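Long-range contacts in N-acetyl-L-2,4-diaminobutyric acid deacetylase (Ruegeria pomeroyi, PDB 6TWL), which probably removes the acetyl group from N-acetyl-L-2,4-diaminobutyric acid by zinc-dependent hydrolysis, a step in bacterial breakdown of ectoine: residues 173-178 and 245-250; 257-262 and 320-325. All blocks are in the same frame, centred on the assembly; numbering follows the deposited sequence.

Interaction 1 of 2, residues 173-178 and 245-250; sequences AMKAFN and DETVNL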
loop_
_atom_site.group_PDB
_atom_site.type_symbol
_atom_site.label_atom_id
_atom_site.label_comp_id
_atom_site.label_asym_id
_atom_site.label_seq_id
_atom_site.Cartn_x
_atom_site.Cartn_y
_atom_site.Cartn_z
ATOM N N ALA A 173 -2.442 11.934 -9.049
ATOM C CA ALA A 173 -2.298 11.739 -7.609
ATOM C C ALA A 173 -0.948 11.124 -7.272
ATOM O O ALA A 173 -0.299 11.533 -6.301
ATOM C CB ALA A 173 -3.433 10.866 -7.071
ATOM N N MET A 174 -0.503 10.143 -8.062
ATOM C CA MET A 174 0.825 9.582 -7.848
ATOM C C MET A 174 1.894 10.652 -8.006
ATOM O O MET A 174 2.830 10.736 -7.203
ATOM C CB MET A 174 1.097 8.430 -8.815
ATOM C CG MET A 174 2.588 8.101 -8.913
ATOM S SD MET A 174 3.053 7.010 -10.265
ATOM C CE MET A 174 2.887 8.120 -11.649
ATOM N N LYS A 175 1.782 11.475 -9.052
ATOM C CA LYS A 175 2.801 12.493 -9.266
ATOM C C LYS A 175 2.781 13.532 -8.155
ATOM O O LYS A 175 3.827 14.087 -7.795
ATOM C CB LYS A 175 2.652 13.143 -10.645
ATOM C CG LYS A 175 3.212 12.282 -11.798
ATOM C CD LYS A 175 4.374 11.345 -11.361
ATOM C CE LYS A 175 5.613 12.004 -10.708
ATOM N NZ LYS A 175 6.618 10.966 -10.419
ATOM N N ALA A 176 1.606 13.792 -7.578
ATOM C CA ALA A 176 1.555 14.614 -6.375
ATOM C C ALA A 176 2.301 13.947 -5.226
ATOM O O ALA A 176 3.075 14.607 -4.526
ATOM C CB ALA A 176 0.104 14.894 -5.993
ATOM N N PHE A 177 2.104 12.635 -5.034
ATOM C CA PHE A 177 2.816 11.916 -3.976
ATOM C C PHE A 177 4.315 12.176 -4.058
ATOM O O PHE A 177 4.952 12.525 -3.059
ATOM C CB PHE A 177 2.524 10.413 -4.057
ATOM C CG PHE A 177 2.852 9.655 -2.790
ATOM C CD1 PHE A 177 4.147 9.231 -2.529
ATOM C CD2 PHE A 177 1.861 9.364 -1.866
ATOM C CE1 PHE A 177 4.448 8.535 -1.365
ATOM C CE2 PHE A 177 2.155 8.668 -0.702
ATOM C CZ PHE A 177 3.451 8.254 -0.452
ATOM N N ASN A 178 4.889 12.021 -5.253
ATOM C CA ASN A 178 6.264 12.432 -5.536
ATOM C C ASN A 178 7.258 11.701 -4.630
ATOM O O ASN A 178 8.141 12.300 -4.014
ATOM C CB ASN A 178 6.407 13.954 -5.426
ATOM C CG ASN A 178 7.795 14.446 -5.792
ATOM O OD1 ASN A 178 8.470 15.082 -4.983
ATOM N ND2 ASN A 178 8.234 14.144 -7.009
ATOM N N ASP A 245 10.255 16.993 -5.218
ATOM C CA ASP A 245 11.641 16.642 -5.466
ATOM C C ASP A 245 11.733 15.859 -6.770
ATOM O O ASP A 245 10.748 15.698 -7.500
ATOM C CB ASP A 245 12.214 15.840 -4.296
ATOM C CG ASP A 245 12.217 16.619 -3.002
ATOM O OD1 ASP A 245 12.981 17.601 -2.902
ATOM O OD2 ASP A 245 11.462 16.241 -2.083
ATOM N N GLU A 246 12.930 15.360 -7.058
ATOM C CA GLU A 246 13.128 14.510 -8.218
ATOM C C GLU A 246 12.386 13.193 -8.049
ATOM O O GLU A 246 12.088 12.753 -6.934
ATOM C CB GLU A 246 14.615 14.233 -8.425
ATOM C CG GLU A 246 15.376 14.003 -7.123
ATOM C CD GLU A 246 15.192 12.607 -6.542
ATOM O OE1 GLU A 246 15.547 12.410 -5.361
ATOM O OE2 GLU A 246 14.724 11.700 -7.264
ATOM N N THR A 247 12.098 12.556 -9.178
ATOM C CA THR A 247 11.503 11.233 -9.173
ATOM C C THR A 247 11.914 10.511 -10.447
ATOM O O THR A 247 12.210 11.140 -11.467
ATOM C CB THR A 247 9.983 11.316 -9.072
ATOM O OG1 THR A 247 9.438 10.000 -8.912
ATOM C CG2 THR A 247 9.441 11.961 -10.326
ATOM N N VAL A 248 11.928 9.184 -10.378
ATOM C CA VAL A 248 12.304 8.341 -11.507
ATOM C C VAL A 248 11.091 7.507 -11.886
ATOM O O VAL A 248 10.546 6.776 -11.051
ATOM C CB VAL A 248 13.509 7.447 -11.175
ATOM C CG1 VAL A 248 13.776 6.478 -12.314
ATOM C CG2 VAL A 248 14.736 8.303 -10.897
ATOM N N ASN A 249 10.667 7.618 -13.143
ATOM C CA ASN A 249 9.462 6.947 -13.608
ATOM C C ASN A 249 9.811 5.575 -14.169
ATOM O O ASN A 249 10.699 5.448 -15.018
ATOM C CB ASN A 249 8.747 7.800 -14.654
ATOM C CG ASN A 249 7.929 8.914 -14.029
ATOM O OD1 ASN A 249 6.767 8.719 -13.670
ATOM N ND2 ASN A 249 8.537 10.084 -13.877
ATOM N N LEU A 250 9.107 4.554 -13.687
ATOM C CA LEU A 250 9.421 3.168 -13.989
ATOM C C LEU A 250 8.164 2.422 -14.407
ATOM O O LEU A 250 7.049 2.772 -14.009
ATOM C CB LEU A 250 10.050 2.461 -12.784
ATOM C CG LEU A 250 11.260 3.147 -12.155
ATOM C CD1 LEU A 250 11.442 2.672 -10.729
ATOM C CD2 LEU A 250 12.510 2.880 -12.979
#

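Interaction 2 of 2, residues 257-262 and 320-325; sequences CFVFSE and DCVAVV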
loop_
_atom_site.group_PDB
_atom_site.type_symbol
_atom_site.label_atom_id
_atom_site.label_comp_id
_atom_site.label_asym_id
_atom_site.label_seq_id
_atom_site.Cartn_x
_atom_site.Cartn_y
_atom_site.Cartn_z
ATOM N N CYS A 257 10.715 -8.880 -15.997
ATOM C CA CYS A 257 11.163 -8.013 -14.915
ATOM C C CYS A 257 11.401 -8.779 -13.623
ATOM O O CYS A 257 12.014 -8.234 -12.699
ATOM C CB CYS A 257 10.129 -6.911 -14.663
ATOM S SG CYS A 257 10.034 -5.634 -15.949
ATOM N N PHE A 258 10.937 -10.022 -13.543
ATOM C CA PHE A 258 10.952 -10.807 -12.318
ATOM C C PHE A 258 11.910 -11.977 -12.469
ATOM O O PHE A 258 11.908 -12.659 -13.499
ATOM C CB PHE A 258 9.552 -11.323 -11.984
ATOM C CG PHE A 258 8.520 -10.242 -11.880
ATOM C CD1 PHE A 258 7.919 -9.721 -13.014
ATOM C CD2 PHE A 258 8.155 -9.742 -10.647
ATOM C CE1 PHE A 258 6.972 -8.726 -12.914
ATOM C CE2 PHE A 258 7.208 -8.747 -10.544
ATOM C CZ PHE A 258 6.614 -8.245 -11.676
ATOM N N VAL A 259 12.719 -12.208 -11.440
ATOM C CA VAL A 259 13.646 -13.331 -11.393
ATOM C C VAL A 259 13.341 -14.125 -10.133
ATOM O O VAL A 259 13.433 -13.594 -9.020
ATOM C CB VAL A 259 15.110 -12.867 -11.411
ATOM C CG1 VAL A 259 16.037 -14.031 -11.100
ATOM C CG2 VAL A 259 15.450 -12.252 -12.758
ATOM N N PHE A 260 12.970 -15.387 -10.306
ATOM C CA PHE A 260 12.581 -16.235 -9.193
ATOM C C PHE A 260 13.663 -17.262 -8.892
ATOM O O PHE A 260 14.351 -17.754 -9.791
ATOM C CB PHE A 260 11.253 -16.929 -9.493
ATOM C CG PHE A 260 10.113 -15.974 -9.677
ATOM C CD1 PHE A 260 9.594 -15.289 -8.593
ATOM C CD2 PHE A 260 9.581 -15.735 -10.933
ATOM C CE1 PHE A 260 8.553 -14.398 -8.751
ATOM C CE2 PHE A 260 8.539 -14.845 -11.097
ATOM C CZ PHE A 260 8.025 -14.176 -10.003
ATOM N N SER A 261 13.808 -17.581 -7.610
ATOM C CA SER A 261 14.801 -18.552 -7.182
ATOM C C SER A 261 14.307 -19.963 -7.461
ATOM O O SER A 261 13.121 -20.266 -7.302
ATOM C CB SER A 261 15.110 -18.385 -5.694
ATOM O OG SER A 261 15.919 -19.449 -5.223
ATOM N N GLU A 262 15.226 -20.826 -7.890
ATOM C CA GLU A 262 14.918 -22.217 -8.189
ATOM C C GLU A 262 15.474 -23.174 -7.141
ATOM O O GLU A 262 15.478 -24.389 -7.366
ATOM C CB GLU A 262 15.449 -22.585 -9.578
ATOM C CG GLU A 262 14.849 -21.757 -10.708
ATOM C CD GLU A 262 15.210 -22.291 -12.080
ATOM O OE1 GLU A 262 16.337 -22.805 -12.241
ATOM O OE2 GLU A 262 14.368 -22.196 -12.999
ATOM N N ASP A 320 10.867 -18.051 -4.221
ATOM C CA ASP A 320 10.989 -16.662 -3.808
ATOM C C ASP A 320 11.491 -15.814 -4.972
ATOM O O ASP A 320 12.253 -16.280 -5.825
ATOM C CB ASP A 320 11.952 -16.532 -2.624
ATOM C CG ASP A 320 11.464 -17.257 -1.380
ATOM O OD1 ASP A 320 10.263 -17.587 -1.307
ATOM O OD2 ASP A 320 12.292 -17.499 -0.473
ATOM N N CYS A 321 11.059 -14.555 -5.003
ATOM C CA CYS A 321 11.512 -13.627 -6.032
ATOM C C CYS A 321 12.887 -13.093 -5.652
ATOM O O CYS A 321 13.063 -12.520 -4.569
ATOM C CB CYS A 321 10.514 -12.484 -6.210
ATOM S SG CYS A 321 11.110 -11.121 -7.242
ATOM N N VAL A 322 13.865 -13.288 -6.541
ATOM C CA VAL A 322 15.229 -12.851 -6.260
ATOM C C VAL A 322 15.321 -11.331 -6.327
ATOM O O VAL A 322 15.844 -10.683 -5.412
ATOM C CB VAL A 322 16.212 -13.522 -7.235
ATOM C CG1 VAL A 322 17.585 -12.866 -7.161
ATOM C CG2 VAL A 322 16.303 -15.016 -6.950
ATOM N N ALA A 323 14.807 -10.742 -7.405
ATOM C CA ALA A 323 14.849 -9.300 -7.598
ATOM C C ALA A 323 13.841 -8.920 -8.672
ATOM O O ALA A 323 13.420 -9.756 -9.475
ATOM C CB ALA A 323 16.251 -8.821 -7.990
ATOM N N VAL A 324 13.458 -7.644 -8.670
ATOM C CA VAL A 324 12.595 -7.069 -9.696
ATOM C C VAL A 324 13.313 -5.879 -10.318
ATOM O O VAL A 324 13.961 -5.095 -9.615
ATOM C CB VAL A 324 11.223 -6.641 -9.133
ATOM C CG1 VAL A 324 10.343 -6.084 -10.242
ATOM C CG2 VAL A 324 10.534 -7.811 -8.456
ATOM N N VAL A 325 13.196 -5.749 -11.637
ATOM C CA VAL A 325 13.834 -4.683 -12.401
ATOM C C VAL A 325 12.754 -3.809 -13.026
ATOM O O VAL A 325 11.854 -4.318 -13.704
ATOM C CB VAL A 325 14.766 -5.249 -13.488
ATOM C CG1 VAL A 325 15.706 -4.170 -13.984
ATOM C CG2 VAL A 325 15.543 -6.449 -12.960
#

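Interaction 1 of 2, residues 173-178 and 245-250
The CA atoms of Asn178 and Thr247, 6.5 Å apart, are the nearest pair across the two segments. Asn178 is the first residue to leave the helix that runs through 173-177, and its positive phi (60°) turns the chain aside there. Across from it, 245-247 is an extended loop that passes into the strand starting at Val248.

The Asn178 side chain carries the contact. With CG anti to the backbone N (chi1 -176°), its amide faces the main chain of a single residue, Asp245, and uses both of its polar atoms. Asn178 OD1 accepts the Asp245 N-H in a short, nearly straight bond, OD1 to N 2.6 Å, while Asn178 ND2 donates an N-H to Asp245 O at 3.0 Å, standing well above the plane of that carbonyl. The pairing fixes which way round the amide sits. Lys226 from helix 218-234 also bonds Asn178 OD1 and forms a salt bridge with Asp245 OD2, joining a third element to the corner. An alanine in place of this asparagine would probably leave the Asp245 N-H and C=O without these mates, deprive Lys226 of one acceptor and open a gap beside Thr247 CB.

Further along, Lys175 bends at chi2 and chi3 and crosses Thr247, with CE 3.8 Å from Thr247 CG2. NZ lies within 3.0 Å of that same CG2, closer than is comfortable, which makes its exact position doubtful. Thr247 OG1 is held by Ser182 OG and Ala179 O.

Chemically, this is a polar seam rather than an apolar core: a side-chain amide bonds the backbone of the loop, tying helix 167-177 of the succinylglutamate desuccinylase/aspartoacylase catalytic domain to the approach to strand 248-251, an outermost strand of the mixed sheet, backbone-bonded to strand 181-184.

Interaction 2 of 2, residues 257-262 and 320-325
Phe258 meets Val324, and Phe260 meets Cys321, from similar first torsions: both phenylalanines hold CG anti to the carbonyl carbon (chi1 -56° and -62°), and both rings lie on the sheet face that carries Val324 and Cys321. Phe258 and Val324 point the same way, side by side, with Phe258 CD2 3.8 Å from Val324 CG2 and Val324 CG1 over a face of the ring. CD1 and CE1 of the Phe260 ring meet Cys321, CE1 3.7 Å from Cys321 CB. Cys321 SG makes an oblique sulfur-aromatic contact, 5.2 Å from the centroid of the Phe260 ring, and Asp320 O sits at the ring edge in its plane.

The two strands run antiparallel, their short axes at 163°, in the C-terminal beta region, where strand 305-311 pairs with 321-326. A classic beta bulge interrupts the ladder: Val322 and Ala323 both face Val259, so the register shifts by one before Phe260 pairs with Cys321. Val259 N bonds Ala323 O at 3.2 Å, whereas Val259 O takes the N-H of Val322, whose near-helical backbone makes the extra residue fit. Beyond the bulge, Ser261 N donates to Asp320 O at 2.7 Å in an almost straight bond. At the other end, Val325 N donates to Cys257 O at 2.9 Å.

Val259 points with Ala323 to the other face; its side chain and that of Val322 cross obliquely, Val259 CG1 3.9 Å from Val322 CB, while Val322 CG2 packs against Ser261 CB. Strand 282-287 lies against these residues, Leu283 touching Val259 and Ala323, and Ala284 touching Val322.

How the interactions relate
From the N terminus, the chain first builds most of the ten-stranded mixed sheet, whose strand 204-209 and neighbouring loops carry the zinc-binding residues, and helix 167-177 supplies the first half of interaction 1. Sixty-six residues later, including helix 218-234, the segment 245-250 closes that loop and adds strand 248-251 at the sheet's edge. A short connection then leads to 257-262, which opens interaction 2; its loop of 57 residues is wholly without helix and ends at 320-325, near the C terminus. The loops follow in series, neither nested nor crossing. The contact centres lie 25 Å apart, interaction 1 joining helix 167-177 to the mixed sheet's edge and interaction 2 pairing two strands within the C-terminal beta region.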